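Local coordinates for protein purine nucleoside phosphorylase (Thermus thermophilus, PDB 6TK9) that catalyses the reversible phosphorolysis of purine nucleosides, probably including inosine and guanosine, to the free base and ribose 1-phosphate, at residues Gly32-Glu37 with Val259-Val264; Asp36-Val41 with Arg63-Arg68; Asp130-Ala135 with Glu180-Trp185. One frame throughout, in Å; residues are numbered along the deposited sequence.

How the contacts relate
All three contacts lie within the phosphorylase-superfamily range, in one alpha/beta fold. Contact 1 packs the turn after strand 23-27 on helix 257-270. Contact 2 starts from the same stretch, shares Asp36 and Glu37 with it, and pairs strand 39-45 with strand 63-66. Their centres are about 12 Å apart, on the same side of the chain's centre. Contact 3 joins strands 124-133 and 179-185 on the opposite side, its centre about 24 Å from that of contact 1 and 30 Å from that of contact 2. Contacts 2 and 3 follow one another along the chain and reach the same mixed sheet. Contact 1 joins an early loop to the last helix, and contact 3 borders other subunits.

Contact 1: Gly32-Glu37 with Val259-Val264; sequences GPLADE and VFRRYV
Arg261 overlaps the side chain of Leu34 with its aliphatic stem, the two sliding past each other in opposite directions. In this alpha/beta fold, the contact packs the turn after strand 23-27 against helix 257-270, near the C-terminus. Arg261 CG stands anti to the carbonyl carbon (chi1 -71°), which puts it 3.9 Å from Leu34 CB. Leu34 CD1 is also close to that carbon. Arg261 NH2 lies 3.8 Å from Pro33 CB. Glu37 crosses the arginine at about a right angle, with Glu37 OE2 3.4 Å from Arg261 CD. Glu37 OE2 is 4.2 Å from Arg261 NE, well out of the guanidinium plane, so the attraction is one of charge alone. The other oxygen, OE1, forms a salt bridge with Arg265 on the same helix. An alanine in place of Arg261 would probably open a gap beside Leu34 CB and CD1, where Arg261 CG now lies, and take away one of the two positive charges near Glu37. Leu34 and Val264 are both buried, and both also touch Leu25 of strand 23-27. There Leu34 CD2 lies 3.7 Å from Val264 CG1.

Contact 2: Asp36-Val41 with Arg63-Arg68; sequences DEVEKV and RLVLGR
An antiparallel strand pair joins Glu39 and Lys40 to Arg68 and Gly67, where the chain leaves strand 63-66. Glu39 and Arg68 form a hydrogen-bonded pair. Glu39 N donates to Arg68 O at 3.0 Å, and Arg68 N returns a bond to Glu39 O at 3.1 Å. Lys40 faces Gly67 as a non-hydrogen-bonded pair. Beyond it, Val41 N binds Leu66 O at 2.9 Å and nearly straight, with 170° at the hydrogen. The two segments run so close at Gly67 that a CB there would clash with Glu39 O and Val38 CG1. Gly67 CA makes a CA-H...O contact with Glu39 O.

The pairing belongs to the large mixed sheet of this phosphorylase-superfamily fold, in which strand 63-66 also pairs with strand 72-78. The chain turns a corner at Val41 and again at Gly67. Val38 CG1 reaches Val65 CG1 at 3.9 Å, and Val38 also touches Val76 of strand 72-78. Lys40 crosses Val65 and puts CD 3.6 Å from Val65 CG1. The lysine chain is bent at chi2, chi3 and chi4, and NZ donates to Val38 O at 2.8 Å, in the carbonyl plane. On the face that carries both Glu39 and Arg68, the two side chains lie side by side and point the same way. Glu39 OE1 rests 3.6 Å from Arg68 CB, while the charged groups remain apart.

Contact 3: Asp130-Ala135 with Glu180-Trp185; sequences DYINFA and EGVYAW
Tyr183 N donates to Asp130 O at 2.9 Å, with 164° at the hydrogen. The same oxygen also takes a CA-H...O contact from Val182. The bond belongs to the parallel pairing of strands 124-133 and 179-185. Ile132 N binds Tyr183 O, and Trp185 N binds Ile132 O at 3.0 Å, almost in line with the carbonyl bond. Phe134 N closes the series on Trp185 O at 3.2 Å, more bent, with 141° at the hydrogen.

On one face of the pair, Ile132 CG1 meets Val182 CG1 at 3.9 Å. Ile132 CB also lies 4.4 Å from Ala184 CB. The other face carries Tyr131, Tyr183, Asn133 and Trp185. The chain curls after Asn133, and Ala135 comes to sit on the Trp185 indole. Ala135 CB is 3.5 Å from the centroid of the six-membered ring and over its face, a CH-pi contact. Asn133 runs beside the indole, its amide plane turned 27° from the ring. The Tyr183 side chain lies about 4 Å from a bound phosphate ion, which probably came from the crystallisation liquor but may mark a pocket. The Tyr183 hydroxyl bonds to Ser211 O.

The strand pair is a buried part of the mixed sheet and also borders other subunits. Asp130 OD2 accepts a hydrogen bond from Ala195 N of a second subunit, whose Leu199 packs on Ile132. Within the chain, strand 124-133 also pairs with strand 225-235 and strand 179-185 with strand 207-209, while helix 213-222 packs on Tyr131 and Trp185 through Val213.

Contact 1: Gly32-Glu37 with Val259-Val264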
ATOM      1  N   GLY A  32       5.853 -10.954  35.393  1.00 48.95           N
ATOM      2  CA  GLY A  32       6.758 -11.513  36.421  1.00 50.38           C
ATOM      3  C   GLY A  32       6.109 -12.537  37.356  1.00 50.26           C
ATOM      4  O   GLY A  32       6.683 -13.602  37.574  1.00 55.90           O
ATOM      5  N   PRO A  33       4.933 -12.247  37.972  1.00 51.21           N
ATOM      6  CA  PRO A  33       4.304 -13.153  38.951  1.00 48.96           C
ATOM      7  C   PRO A  33       4.284 -14.670  38.682  1.00 44.48           C
ATOM      8  O   PRO A  33       4.530 -15.434  39.585  1.00 46.83           O
ATOM      9  CB  PRO A  33       2.872 -12.606  38.999  1.00 47.28           C
ATOM     10  CG  PRO A  33       3.084 -11.116  38.874  1.00 48.40           C
ATOM     11  CD  PRO A  33       4.176 -10.987  37.826  1.00 47.22           C
ATOM     12  N   LEU A  34       4.068 -15.119  37.458  1.00 44.37           N
ATOM     13  CA  LEU A  34       4.229 -16.573  37.175  1.00 45.97           C
ATOM     14  C   LEU A  34       5.537 -17.092  37.829  1.00 45.06           C
ATOM     15  O   LEU A  34       5.583 -18.262  38.213  1.00 40.80           O
ATOM     16  CB  LEU A  34       4.182 -16.797  35.656  1.00 43.57           C
ATOM     17  CG  LEU A  34       4.326 -18.237  35.151  1.00 47.06           C
ATOM     18  CD1 LEU A  34       3.375 -19.202  35.856  1.00 45.86           C
ATOM     19  CD2 LEU A  34       4.093 -18.299  33.652  1.00 47.16           C
ATOM     20  N   ALA A  35       6.580 -16.273  37.996  1.00 42.41           N
ATOM     21  CA  ALA A  35       7.885 -16.741  38.523  1.00 41.12           C
ATOM     22  C   ALA A  35       7.748 -17.158  39.995  1.00 39.22           C
ATOM     23  O   ALA A  35       8.518 -18.008  40.453  1.00 36.11           O
ATOM     24  CB  ALA A  35       8.923 -15.664  38.371  1.00 41.46           C
ATOM     25  N   ASP A  36       6.812 -16.552  40.713  1.00 37.53           N
ATOM     26  CA  ASP A  36       6.550 -16.864  42.138  1.00 42.42           C
ATOM     27  C   ASP A  36       5.934 -18.265  42.270  1.00 44.70           C
ATOM     28  O   ASP A  36       6.035 -18.861  43.338  1.00 43.43           O
ATOM     29  CB  ASP A  36       5.668 -15.774  42.752  1.00 45.19           C
ATOM     30  CG  ASP A  36       6.401 -14.456  42.946  1.00 46.71           C
ATOM     31  OD1 ASP A  36       7.641 -14.425  42.765  1.00 47.64           O
ATOM     32  OD2 ASP A  36       5.736 -13.481  43.312  1.00 55.85           O
ATOM     33  N   GLU A  37       5.323 -18.799  41.217  1.00 46.41           N
ATOM     34  CA  GLU A  37       4.657 -20.117  41.293  1.00 43.83           C
ATOM     35  C   GLU A  37       5.706 -21.212  41.057  1.00 43.41           C
ATOM     36  O   GLU A  37       5.366 -22.401  41.198  1.00 45.81           O
ATOM     37  CB  GLU A  37       3.463 -20.137  40.340  1.00 44.00           C
ATOM     38  CG  GLU A  37       2.540 -18.937  40.527  1.00 44.05           C
ATOM     39  CD  GLU A  37       1.230 -18.939  39.756  1.00 44.59           C
ATOM     40  OE1 GLU A  37       0.971 -19.941  39.057  1.00 46.15           O
ATOM     41  OE2 GLU A  37       0.470 -17.932  39.859  1.00 46.24           O
ATOM     42  N   VAL A 259      -5.648 -15.823  33.368  1.00 48.03           N
ATOM     43  CA  VAL A 259      -5.961 -16.421  32.029  1.00 45.71           C
ATOM     44  C   VAL A 259      -4.636 -16.815  31.362  1.00 44.14           C
ATOM     45  O   VAL A 259      -4.587 -17.926  30.793  1.00 46.29           O
ATOM     46  CB  VAL A 259      -6.800 -15.484  31.128  1.00 47.65           C
ATOM     47  CG1 VAL A 259      -6.936 -16.032  29.711  1.00 48.11           C
ATOM     48  CG2 VAL A 259      -8.181 -15.211  31.707  1.00 47.15           C
ATOM     49  N   PHE A 260      -3.606 -15.961  31.478  1.00 42.59           N
ATOM     50  CA  PHE A 260      -2.283 -16.065  30.796  1.00 44.85           C
ATOM     51  C   PHE A 260      -1.378 -17.134  31.447  1.00 42.87           C
ATOM     52  O   PHE A 260      -0.655 -17.879  30.734  1.00 41.14           O
ATOM     53  CB  PHE A 260      -1.609 -14.689  30.791  1.00 48.19           C
ATOM     54  CG  PHE A 260      -0.192 -14.696  30.282  1.00 52.32           C
ATOM     55  CD1 PHE A 260       0.069 -14.756  28.924  1.00 56.89           C
ATOM     56  CD2 PHE A 260       0.878 -14.661  31.161  1.00 56.95           C
ATOM     57  CE1 PHE A 260       1.370 -14.771  28.446  1.00 56.99           C
ATOM     58  CE2 PHE A 260       2.180 -14.699  30.680  1.00 61.82           C
ATOM     59  CZ  PHE A 260       2.423 -14.753  29.325  1.00 54.33           C
ATOM     60  N   ARG A 261      -1.359 -17.213  32.773  1.00 45.38           N
ATOM     61  CA  ARG A 261      -0.570 -18.251  33.502  1.00 46.16           C
ATOM     62  C   ARG A 261      -1.179 -19.625  33.222  1.00 43.24           C
ATOM     63  O   ARG A 261      -0.393 -20.594  33.012  1.00 38.16           O
ATOM     64  CB  ARG A 261      -0.568 -18.003  35.009  1.00 45.33           C
ATOM     65  CG  ARG A 261       0.264 -16.803  35.413  1.00 44.26           C
ATOM     66  CD  ARG A 261      -0.001 -16.415  36.846  1.00 46.93           C
ATOM     67  NE  ARG A 261       0.071 -14.979  36.887  1.00 48.86           N
ATOM     68  CZ  ARG A 261      -0.787 -14.193  37.499  1.00 50.63           C
ATOM     69  NH1 ARG A 261      -1.779 -14.703  38.206  1.00 51.27           N
ATOM     70  NH2 ARG A 261      -0.619 -12.882  37.435  1.00 57.91           N
ATOM     71  N   ARG A 262      -2.518 -19.696  33.185  1.00 41.35           N
ATOM     72  CA  ARG A 262      -3.246 -20.954  32.862  1.00 43.08           C
ATOM     73  C   ARG A 262      -2.853 -21.413  31.455  1.00 46.08           C
ATOM     74  O   ARG A 262      -2.784 -22.644  31.234  1.00 48.18           O
ATOM     75  CB  ARG A 262      -4.757 -20.772  32.983  1.00 44.75           C
ATOM     76  CG  ARG A 262      -5.519 -22.087  32.981  1.00 48.98           C
ATOM     77  CD  ARG A 262      -7.016 -21.905  32.820  1.00 50.44           C
ATOM     78  NE  ARG A 262      -7.589 -23.160  32.348  1.00 50.57           N
ATOM     79  CZ  ARG A 262      -8.698 -23.271  31.612  1.00 53.69           C
ATOM     80  NH1 ARG A 262      -9.387 -22.198  31.243  1.00 48.51           N
ATOM     81  NH2 ARG A 262      -9.107 -24.471  31.235  1.00 53.72           N
ATOM     82  N   TYR A 263      -2.596 -20.464  30.540  1.00 46.92           N
ATOM     83  CA  TYR A 263      -2.273 -20.763  29.124  1.00 46.04           C
ATOM     84  C   TYR A 263      -0.816 -21.230  29.071  1.00 42.79           C
ATOM     85  O   TYR A 263      -0.546 -22.308  28.492  1.00 39.84           O
ATOM     86  CB  TYR A 263      -2.641 -19.585  28.207  1.00 50.39           C
ATOM     87  CG  TYR A 263      -2.355 -19.835  26.745  1.00 46.95           C
ATOM     88  CD1 TYR A 263      -3.021 -20.820  26.037  1.00 47.19           C
ATOM     89  CD2 TYR A 263      -1.389 -19.109  26.075  1.00 49.97           C
ATOM     90  CE1 TYR A 263      -2.730 -21.086  24.706  1.00 47.20           C
ATOM     91  CE2 TYR A 263      -1.106 -19.336  24.735  1.00 50.08           C
ATOM     92  CZ  TYR A 263      -1.776 -20.329  24.045  1.00 48.21           C
ATOM     93  OH  TYR A 263      -1.461 -20.565  22.739  1.00 42.55           O
ATOM     94  N   VAL A 264       0.101 -20.488  29.698  1.00 43.38           N
ATOM     95  CA  VAL A 264       1.558 -20.808  29.636  1.00 40.53           C
ATOM     96  C   VAL A 264       1.745 -22.213  30.202  1.00 41.30           C
ATOM     97  O   VAL A 264       2.453 -23.037  29.565  1.00 38.96           O
ATOM     98  CB  VAL A 264       2.419 -19.778  30.385  1.00 44.76           C
ATOM     99  CG1 VAL A 264       3.870 -20.226  30.463  1.00 43.13           C
ATOM    100  CG2 VAL A 264       2.335 -18.394  29.745  1.00 48.11           C
TER

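Contact 2: Asp36-Val41 with Arg63-Arg68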
ATOM      1  N   ASP A  36       6.812 -16.552  40.713  1.00 37.53           N
ATOM      2  CA  ASP A  36       6.550 -16.864  42.138  1.00 42.42           C
ATOM      3  C   ASP A  36       5.934 -18.265  42.270  1.00 44.70           C
ATOM      4  O   ASP A  36       6.035 -18.861  43.338  1.00 43.43           O
ATOM      5  CB  ASP A  36       5.668 -15.774  42.752  1.00 45.19           C
ATOM      6  CG  ASP A  36       6.401 -14.456  42.946  1.00 46.71           C
ATOM      7  OD1 ASP A  36       7.641 -14.425  42.765  1.00 47.64           O
ATOM      8  OD2 ASP A  36       5.736 -13.481  43.312  1.00 55.85           O
ATOM      9  N   GLU A  37       5.323 -18.799  41.217  1.00 46.41           N
ATOM     10  CA  GLU A  37       4.657 -20.117  41.293  1.00 43.83           C
ATOM     11  C   GLU A  37       5.706 -21.212  41.057  1.00 43.41           C
ATOM     12  O   GLU A  37       5.366 -22.401  41.198  1.00 45.81           O
ATOM     13  CB  GLU A  37       3.463 -20.137  40.340  1.00 44.00           C
ATOM     14  CG  GLU A  37       2.540 -18.937  40.527  1.00 44.05           C
ATOM     15  CD  GLU A  37       1.230 -18.939  39.756  1.00 44.59           C
ATOM     16  OE1 GLU A  37       0.971 -19.941  39.057  1.00 46.15           O
ATOM     17  OE2 GLU A  37       0.470 -17.932  39.859  1.00 46.24           O
ATOM     18  N   VAL A  38       6.954 -20.852  40.771  1.00 40.49           N
ATOM     19  CA  VAL A  38       8.014 -21.869  40.494  1.00 44.02           C
ATOM     20  C   VAL A  38       8.527 -22.447  41.821  1.00 42.23           C
ATOM     21  O   VAL A  38       8.774 -21.664  42.740  1.00 47.19           O
ATOM     22  CB  VAL A  38       9.168 -21.306  39.640  1.00 43.25           C
ATOM     23  CG1 VAL A  38      10.265 -22.339  39.424  1.00 44.24           C
ATOM     24  CG2 VAL A  38       8.671 -20.781  38.306  1.00 44.69           C
ATOM     25  N   GLU A  39       8.658 -23.777  41.890  1.00 42.82           N
ATOM     26  CA  GLU A  39       9.399 -24.514  42.943  1.00 43.83           C
ATOM     27  C   GLU A  39      10.872 -24.204  42.742  1.00 42.14           C
ATOM     28  O   GLU A  39      11.480 -24.856  41.897  1.00 40.20           O
ATOM     29  CB  GLU A  39       9.152 -26.022  42.876  1.00 45.14           C
ATOM     30  CG  GLU A  39       9.688 -26.796  44.073  1.00 41.48           C
ATOM     31  CD  GLU A  39       9.764 -28.296  43.845  1.00 44.91           C
ATOM     32  OE1 GLU A  39       9.207 -28.785  42.832  1.00 45.07           O
ATOM     33  OE2 GLU A  39      10.395 -28.968  44.663  1.00 48.07           O
ATOM     34  N   LYS A  40      11.369 -23.211  43.477  1.00 44.07           N
ATOM     35  CA  LYS A  40      12.718 -22.622  43.313  1.00 49.50           C
ATOM     36  C   LYS A  40      13.762 -23.665  43.725  1.00 47.23           C
ATOM     37  O   LYS A  40      13.569 -24.299  44.760  1.00 48.77           O
ATOM     38  CB  LYS A  40      12.820 -21.335  44.147  1.00 54.91           C
ATOM     39  CG  LYS A  40      12.723 -20.017  43.381  1.00 55.82           C
ATOM     40  CD  LYS A  40      11.366 -19.718  42.784  1.00 59.01           C
ATOM     41  CE  LYS A  40      10.584 -18.629  43.488  1.00 58.14           C
ATOM     42  NZ  LYS A  40       9.201 -19.080  43.804  1.00 58.01           N
ATOM     43  N   VAL A  41      14.822 -23.837  42.933  1.00 49.79           N
ATOM     44  CA  VAL A  41      16.100 -24.481  43.374  1.00 46.95           C
ATOM     45  C   VAL A  41      17.197 -23.399  43.428  1.00 45.61           C
ATOM     46  O   VAL A  41      18.058 -23.473  44.323  1.00 43.27           O
ATOM     47  CB  VAL A  41      16.455 -25.688  42.480  1.00 48.94           C
ATOM     48  CG1 VAL A  41      16.531 -25.321  41.011  1.00 52.35           C
ATOM     49  CG2 VAL A  41      17.737 -26.371  42.914  1.00 52.74           C
ATOM     50  N   ARG A  63      15.570 -11.118  37.941  1.00 47.92           N
ATOM     51  CA  ARG A  63      15.946 -12.299  38.746  1.00 47.55           C
ATOM     52  C   ARG A  63      15.925 -13.531  37.853  1.00 46.96           C
ATOM     53  O   ARG A  63      14.894 -13.787  37.244  1.00 53.03           O
ATOM     54  CB  ARG A  63      14.966 -12.473  39.909  1.00 52.43           C
ATOM     55  CG  ARG A  63      14.862 -11.257  40.817  1.00 55.44           C
ATOM     56  CD  ARG A  63      14.562 -11.651  42.245  1.00 65.52           C
ATOM     57  NE  ARG A  63      15.273 -10.819  43.207  1.00 77.30           N
ATOM     58  CZ  ARG A  63      15.336 -11.053  44.517  1.00 89.98           C
ATOM     59  NH1 ARG A  63      14.725 -12.104  45.051  1.00 93.82           N
ATOM     60  NH2 ARG A  63      16.014 -10.223  45.292  1.00 92.43           N
ATOM     61  N   LEU A  64      17.026 -14.268  37.775  1.00 49.24           N
ATOM     62  CA  LEU A  64      17.046 -15.579  37.085  1.00 49.12           C
ATOM     63  C   LEU A  64      16.543 -16.643  38.068  1.00 52.05           C
ATOM     64  O   LEU A  64      17.089 -16.728  39.174  1.00 50.88           O
ATOM     65  CB  LEU A  64      18.458 -15.895  36.588  1.00 46.41           C
ATOM     66  CG  LEU A  64      18.515 -17.083  35.630  1.00 48.04           C
ATOM     67  CD1 LEU A  64      17.815 -16.732  34.324  1.00 51.60           C
ATOM     68  CD2 LEU A  64      19.946 -17.526  35.375  1.00 45.83           C
ATOM     69  N   VAL A  65      15.537 -17.425  37.677  1.00 50.04           N
ATOM     70  CA  VAL A  65      14.925 -18.480  38.531  1.00 48.10           C
ATOM     71  C   VAL A  65      15.080 -19.826  37.823  1.00 52.05           C
ATOM     72  O   VAL A  65      14.572 -19.960  36.700  1.00 53.76           O
ATOM     73  CB  VAL A  65      13.448 -18.162  38.812  1.00 45.75           C
ATOM     74  CG1 VAL A  65      12.738 -19.339  39.447  1.00 47.50           C
ATOM     75  CG2 VAL A  65      13.286 -16.915  39.664  1.00 44.27           C
ATOM     76  N   LEU A  66      15.774 -20.773  38.458  1.00 52.94           N
ATOM     77  CA  LEU A  66      15.822 -22.199  38.049  1.00 50.07           C
ATOM     78  C   LEU A  66      14.910 -22.992  38.980  1.00 48.25           C
ATOM     79  O   LEU A  66      14.945 -22.743  40.206  1.00 48.17           O
ATOM     80  CB  LEU A  66      17.264 -22.702  38.117  1.00 51.33           C
ATOM     81  CG  LEU A  66      18.189 -22.150  37.032  1.00 52.04           C
ATOM     82  CD1 LEU A  66      19.376 -21.436  37.646  1.00 57.02           C
ATOM     83  CD2 LEU A  66      18.664 -23.245  36.096  1.00 50.36           C
ATOM     84  N   GLY A  67      14.109 -23.897  38.418  1.00 46.87           N
ATOM     85  CA  GLY A  67      13.160 -24.697  39.207  1.00 44.28           C
ATOM     86  C   GLY A  67      12.191 -25.523  38.384  1.00 44.13           C
ATOM     87  O   GLY A  67      12.484 -25.892  37.226  1.00 40.60           O
ATOM     88  N   ARG A  68      11.073 -25.858  39.016  1.00 47.11           N
ATOM     89  CA  ARG A  68      10.049 -26.782  38.476  1.00 48.92           C
ATOM     90  C   ARG A  68       8.750 -25.978  38.385  1.00 43.81           C
ATOM     91  O   ARG A  68       8.413 -25.284  39.353  1.00 40.03           O
ATOM     92  CB  ARG A  68       9.978 -28.023  39.372  1.00 52.02           C
ATOM     93  CG  ARG A  68       9.354 -29.252  38.732  1.00 53.23           C
ATOM     94  CD  ARG A  68       9.711 -30.515  39.500  1.00 53.51           C
ATOM     95  NE  ARG A  68      11.075 -30.914  39.175  1.00 58.46           N
ATOM     96  CZ  ARG A  68      11.443 -31.582  38.071  1.00 61.59           C
ATOM     97  NH1 ARG A  68      12.718 -31.870  37.861  1.00 59.46           N
ATOM     98  NH2 ARG A  68      10.545 -31.945  37.164  1.00 61.54           N
TER

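Contact 3: Asp130-Ala135 with Glu180-Trp185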
ATOM      1  N   ASP A 130       5.245 -14.274  13.147  1.00 37.39           N
ATOM      2  CA  ASP A 130       6.455 -13.685  12.500  1.00 38.99           C
ATOM      3  C   ASP A 130       6.769 -12.327  13.130  1.00 38.23           C
ATOM      4  O   ASP A 130       5.973 -11.844  13.972  1.00 42.08           O
ATOM      5  CB  ASP A 130       6.237 -13.530  10.995  1.00 40.46           C
ATOM      6  CG  ASP A 130       7.478 -13.701  10.153  1.00 40.99           C
ATOM      7  OD1 ASP A 130       8.528 -13.986  10.737  1.00 41.38           O
ATOM      8  OD2 ASP A 130       7.376 -13.512   8.917  1.00 46.77           O
ATOM      9  N   TYR A 131       7.884 -11.718  12.740  1.00 35.05           N
ATOM     10  CA  TYR A 131       8.367 -10.450  13.346  1.00 32.72           C
ATOM     11  C   TYR A 131       8.834  -9.499  12.241  1.00 32.85           C
ATOM     12  O   TYR A 131       9.236  -9.910  11.104  1.00 30.29           O
ATOM     13  CB  TYR A 131       9.482 -10.717  14.375  1.00 34.39           C
ATOM     14  CG  TYR A 131      10.815 -11.075  13.766  1.00 32.01           C
ATOM     15  CD1 TYR A 131      11.628 -10.106  13.208  1.00 32.97           C
ATOM     16  CD2 TYR A 131      11.232 -12.384  13.679  1.00 34.29           C
ATOM     17  CE1 TYR A 131      12.812 -10.429  12.567  1.00 34.61           C
ATOM     18  CE2 TYR A 131      12.441 -12.721  13.085  1.00 38.26           C
ATOM     19  CZ  TYR A 131      13.230 -11.741  12.507  1.00 36.44           C
ATOM     20  OH  TYR A 131      14.412 -12.060  11.897  1.00 37.24           O
ATOM     21  N   ILE A 132       8.808  -8.226  12.585  1.00 34.79           N
ATOM     22  CA  ILE A 132       9.364  -7.126  11.754  1.00 37.83           C
ATOM     23  C   ILE A 132      10.325  -6.367  12.657  1.00 37.83           C
ATOM     24  O   ILE A 132       9.893  -6.035  13.787  1.00 36.29           O
ATOM     25  CB  ILE A 132       8.240  -6.214  11.234  1.00 40.48           C
ATOM     26  CG1 ILE A 132       7.505  -6.833  10.040  1.00 42.20           C
ATOM     27  CG2 ILE A 132       8.801  -4.837  10.905  1.00 45.61           C
ATOM     28  CD1 ILE A 132       6.232  -6.078   9.639  1.00 43.19           C
ATOM     29  N   ASN A 133      11.547  -6.096  12.184  1.00 35.24           N
ATOM     30  CA  ASN A 133      12.534  -5.279  12.938  1.00 33.79           C
ATOM     31  C   ASN A 133      12.500  -3.861  12.383  1.00 33.07           C
ATOM     32  O   ASN A 133      13.035  -3.682  11.298  1.00 39.56           O
ATOM     33  CB  ASN A 133      13.933  -5.896  12.886  1.00 33.59           C
ATOM     34  CG  ASN A 133      14.982  -5.105  13.631  1.00 29.81           C
ATOM     35  OD1 ASN A 133      16.111  -5.545  13.733  1.00 27.82           O
ATOM     36  ND2 ASN A 133      14.617  -3.971  14.197  1.00 30.34           N
ATOM     37  N   PHE A 134      11.893  -2.915  13.108  1.00 35.52           N
ATOM     38  CA  PHE A 134      11.857  -1.460  12.780  1.00 35.90           C
ATOM     39  C   PHE A 134      12.685  -0.664  13.794  1.00 36.91           C
ATOM     40  O   PHE A 134      12.457   0.547  13.924  1.00 41.56           O
ATOM     41  CB  PHE A 134      10.415  -0.937  12.776  1.00 38.40           C
ATOM     42  CG  PHE A 134      10.212   0.359  12.035  1.00 37.63           C
ATOM     43  CD1 PHE A 134      10.332   0.416  10.657  1.00 40.17           C
ATOM     44  CD2 PHE A 134       9.930   1.527  12.720  1.00 38.57           C
ATOM     45  CE1 PHE A 134      10.129   1.607   9.978  1.00 40.51           C
ATOM     46  CE2 PHE A 134       9.741   2.722  12.046  1.00 39.34           C
ATOM     47  CZ  PHE A 134       9.828   2.758  10.677  1.00 40.76           C
ATOM     48  N   ALA A 135      13.625  -1.312  14.491  1.00 38.12           N
ATOM     49  CA  ALA A 135      14.472  -0.704  15.548  1.00 38.33           C
ATOM     50  C   ALA A 135      15.856  -0.308  15.006  1.00 38.09           C
ATOM     51  O   ALA A 135      16.528   0.504  15.660  1.00 40.71           O
ATOM     52  CB  ALA A 135      14.582  -1.671  16.694  1.00 38.28           C
ATOM     53  N   GLU A 180      -3.561 -14.159  16.611  1.00 47.40           N
ATOM     54  CA  GLU A 180      -2.317 -14.559  15.916  1.00 50.17           C
ATOM     55  C   GLU A 180      -1.824 -13.347  15.126  1.00 51.80           C
ATOM     56  O   GLU A 180      -2.673 -12.544  14.720  1.00 50.71           O
ATOM     57  CB  GLU A 180      -2.596 -15.767  15.019  1.00 55.25           C
ATOM     58  CG  GLU A 180      -3.231 -16.951  15.746  1.00 54.07           C
ATOM     59  CD  GLU A 180      -3.359 -18.188  14.878  1.00 54.23           C
ATOM     60  OE1 GLU A 180      -3.124 -18.078  13.654  1.00 61.46           O
ATOM     61  OE2 GLU A 180      -3.698 -19.253  15.419  1.00 55.88           O
ATOM     62  N   GLY A 181      -0.511 -13.191  14.944  1.00 54.01           N
ATOM     63  CA  GLY A 181      -0.008 -12.184  13.999  1.00 47.48           C
ATOM     64  C   GLY A 181       1.472 -11.901  14.101  1.00 46.66           C
ATOM     65  O   GLY A 181       2.230 -12.693  14.731  1.00 48.36           O
ATOM     66  N   VAL A 182       1.846 -10.789  13.464  1.00 42.67           N
ATOM     67  CA  VAL A 182       3.241 -10.325  13.248  1.00 40.77           C
ATOM     68  C   VAL A 182       3.557  -9.311  14.325  1.00 36.86           C
ATOM     69  O   VAL A 182       2.758  -8.343  14.438  1.00 32.62           O
ATOM     70  CB  VAL A 182       3.392  -9.690  11.857  1.00 42.23           C
ATOM     71  CG1 VAL A 182       4.810  -9.195  11.608  1.00 42.82           C
ATOM     72  CG2 VAL A 182       2.941 -10.652  10.778  1.00 38.91           C
ATOM     73  N   TYR A 183       4.674  -9.523  15.029  1.00 35.88           N
ATOM     74  CA  TYR A 183       5.180  -8.613  16.097  1.00 40.68           C
ATOM     75  C   TYR A 183       6.200  -7.637  15.507  1.00 37.65           C
ATOM     76  O   TYR A 183       7.202  -8.118  14.978  1.00 40.74           O
ATOM     77  CB  TYR A 183       5.814  -9.406  17.248  1.00 40.42           C
ATOM     78  CG  TYR A 183       6.314  -8.577  18.409  1.00 36.81           C
ATOM     79  CD1 TYR A 183       7.598  -8.072  18.416  1.00 35.34           C
ATOM     80  CD2 TYR A 183       5.528  -8.337  19.525  1.00 38.36           C
ATOM     81  CE1 TYR A 183       8.090  -7.352  19.490  1.00 36.38           C
ATOM     82  CE2 TYR A 183       6.002  -7.608  20.607  1.00 38.23           C
ATOM     83  CZ  TYR A 183       7.293  -7.109  20.592  1.00 38.94           C
ATOM     84  OH  TYR A 183       7.783  -6.362  21.638  1.00 43.26           O
ATOM     85  N   ALA A 184       5.961  -6.329  15.633  1.00 39.68           N
ATOM     86  CA  ALA A 184       6.899  -5.246  15.239  1.00 38.17           C
ATOM     87  C   ALA A 184       7.649  -4.710  16.467  1.00 37.33           C
ATOM     88  O   ALA A 184       7.000  -4.160  17.426  1.00 36.93           O
ATOM     89  CB  ALA A 184       6.144  -4.132  14.552  1.00 39.60           C
ATOM     90  N   TRP A 185       8.972  -4.836  16.427  1.00 33.85           N
ATOM     91  CA  TRP A 185       9.945  -4.213  17.366  1.00 33.32           C
ATOM     92  C   TRP A 185      10.091  -2.724  17.053  1.00 32.07           C
ATOM     93  O   TRP A 185      10.775  -2.397  16.101  1.00 34.68           O
ATOM     94  CB  TRP A 185      11.301  -4.939  17.281  1.00 32.56           C
ATOM     95  CG  TRP A 185      12.375  -4.414  18.181  1.00 28.88           C
ATOM     96  CD1 TRP A 185      12.215  -3.655  19.302  1.00 29.64           C
ATOM     97  CD2 TRP A 185      13.776  -4.690  18.084  1.00 28.97           C
ATOM     98  NE1 TRP A 185      13.426  -3.407  19.883  1.00 28.46           N
ATOM     99  CE2 TRP A 185      14.399  -4.024  19.161  1.00 29.68           C
ATOM    100  CE3 TRP A 185      14.565  -5.399  17.178  1.00 28.76           C
ATOM    101  CZ2 TRP A 185      15.773  -4.038  19.351  1.00 30.20           C
ATOM    102  CZ3 TRP A 185      15.925  -5.409  17.356  1.00 29.51           C
ATOM    103  CH2 TRP A 185      16.517  -4.743  18.432  1.00 33.02           C
TER